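Local coordinates for MaoC domain protein dehydratase (Chloroflexus aurantiacus, PDB 4E3E) that catalyses the reversible dehydration of beta-methylmalyl-CoA to mesaconyl-CoA in the glyoxylate assimilation cycle, at residues 148-152 with 153-157. Sequence-based numbering, arbitrary orientation.
Sequences VRKRD and PNAPA
Lys150 reaches along the chain that follows it and joins two backbone carbonyls of the next turn through its ammonium group. NZ lies 2.7 Å from Ala155 O, only slightly tilted from that carbonyl's plane, and 3.0 Å from Pro153 O, which it meets from well above the plane. A bend in the otherwise extended side chain (chi3 73°) brings NZ within bonding distance of both oxygens. The carbonyls belong to a type I beta turn from Asp152 to Ala155, closed by Ala155 N bonding to Asp152 O at 3.0 Å. The Asp152 side chain adds an Asx turn: with CG anti to the backbone N (chi1 173°), OD1 accepts Asn154 N at 3.1 Å, from above the carboxylate plane. A methionine at Lys150 would probably leave both carbonyls without their shared donor and the turn less firmly tied to the strand end. Against this buried lysine, the outer side is loose: Pro153 and Asn154 are exposed, and Asn154 CB lies 3.6 Å from Asp152 OD1. Glu12 bonds the backbone N atoms of Arg151 and Asp152, and Asp13 is salt-bridged to Arg151. The turn begins just past strand 138-149, which runs between strands 122-132 and 84-95 of the antiparallel hot-dog sheet; Gln116, ending strand 104-116, also bonds Lys150 NZ.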
loop_
_atom_site.group_PDB
_atom_site.type_symbol
_atom_site.label_atom_id
_atom_site.label_comp_id
_atom_site.label_asym_id
_atom_site.label_seq_id
_atom_site.Cartn_x
_atom_site.Cartn_y
_atom_site.Cartn_z
ATOM N N VAL A 148 3.552 17.816 26.885
ATOM C CA VAL A 148 2.918 18.749 25.946
ATOM C C VAL A 148 3.397 20.184 26.157
ATOM O O VAL A 148 3.554 20.639 27.300
ATOM C CB VAL A 148 1.374 18.702 26.050
ATOM C CG1 VAL A 148 0.717 19.567 24.975
ATOM C CG2 VAL A 148 0.886 17.269 25.942
ATOM N N ARG A 149 3.617 20.887 25.048
ATOM C CA ARG A 149 3.970 22.297 25.080
ATOM C C ARG A 149 2.879 23.145 25.718
ATOM O O ARG A 149 1.681 22.905 25.525
ATOM C CB ARG A 149 4.186 22.830 23.666
ATOM C CG ARG A 149 5.420 22.325 22.959
ATOM C CD ARG A 149 5.545 23.009 21.608
ATOM N NE ARG A 149 6.554 22.359 20.781
ATOM C CZ ARG A 149 6.304 21.392 19.901
ATOM N NH1 ARG A 149 5.067 20.949 19.696
ATOM N NH2 ARG A 149 7.301 20.868 19.212
ATOM N N LYS A 150 3.311 24.145 26.476
ATOM C CA LYS A 150 2.430 25.225 26.861
ATOM C C LYS A 150 2.465 26.238 25.729
ATOM O O LYS A 150 3.530 26.514 25.174
ATOM C CB LYS A 150 2.897 25.870 28.161
ATOM C CG LYS A 150 2.542 25.077 29.405
ATOM C CD LYS A 150 3.057 25.742 30.674
ATOM C CE LYS A 150 2.261 26.989 31.038
ATOM N NZ LYS A 150 2.692 27.558 32.348
ATOM N N ARG A 151 1.304 26.772 25.368
ATOM C CA ARG A 151 1.248 27.856 24.393
ATOM C C ARG A 151 1.807 29.127 25.028
ATOM O O ARG A 151 2.662 29.796 24.446
ATOM C CB ARG A 151 -0.182 28.060 23.901
ATOM C CG ARG A 151 -0.361 29.189 22.893
ATOM C CD ARG A 151 -1.833 29.402 22.579
ATOM N NE ARG A 151 -2.620 29.403 23.810
ATOM C CZ ARG A 151 -3.365 28.387 24.241
ATOM N NH1 ARG A 151 -3.463 27.266 23.531
ATOM N NH2 ARG A 151 -4.019 28.499 25.389
ATOM N N ASP A 152 1.336 29.432 26.234
ATOM C CA ASP A 152 1.800 30.593 26.976
ATOM C C ASP A 152 2.586 30.161 28.219
ATOM O O ASP A 152 1.989 29.685 29.184
ATOM C CB ASP A 152 0.602 31.469 27.371
ATOM C CG ASP A 152 0.983 32.632 28.293
ATOM O OD1 ASP A 152 2.132 33.131 28.220
ATOM O OD2 ASP A 152 0.108 33.047 29.093
ATOM N N PRO A 153 3.926 30.342 28.207
ATOM C CA PRO A 153 4.750 29.984 29.371
ATOM C C PRO A 153 4.211 30.547 30.695
ATOM O O PRO A 153 4.385 29.918 31.742
ATOM C CB PRO A 153 6.111 30.605 29.041
ATOM C CG PRO A 153 6.156 30.621 27.551
ATOM C CD PRO A 153 4.744 30.899 27.110
ATOM N N ASN A 154 3.546 31.701 30.641
ATOM C CA ASN A 154 3.035 32.367 31.847
ATOM C C ASN A 154 1.697 31.861 32.388
ATOM O O ASN A 154 1.331 32.192 33.514
ATOM C CB ASN A 154 2.961 33.884 31.646
ATOM C CG ASN A 154 4.325 34.517 31.489
ATOM O OD1 ASN A 154 4.605 35.140 30.467
ATOM N ND2 ASN A 154 5.191 34.339 32.485
ATOM N N ALA A 155 0.968 31.074 31.601
ATOM C CA ALA A 155 -0.321 30.540 32.048
ATOM C C ALA A 155 -0.161 29.827 33.394
ATOM O O ALA A 155 0.843 29.142 33.611
ATOM C CB ALA A 155 -0.900 29.597 31.005
ATOM N N PRO A 156 -1.135 30.000 34.312
ATOM C CA PRO A 156 -1.042 29.343 35.621
ATOM C C PRO A 156 -0.974 27.814 35.511
ATOM O O PRO A 156 -1.600 27.221 34.627
ATOM C CB PRO A 156 -2.332 29.781 36.335
ATOM C CG PRO A 156 -3.253 30.228 35.246
ATOM C CD PRO A 156 -2.355 30.821 34.200
ATOM N N ALA A 157 -0.193 27.198 36.395
ATOM C CA ALA A 157 -0.088 25.746 36.471
ATOM C C ALA A 157 -1.397 25.167 37.009
ATOM O O ALA A 157 -2.027 25.777 37.878
ATOM C CB ALA A 157 1.072 25.360 37.375
#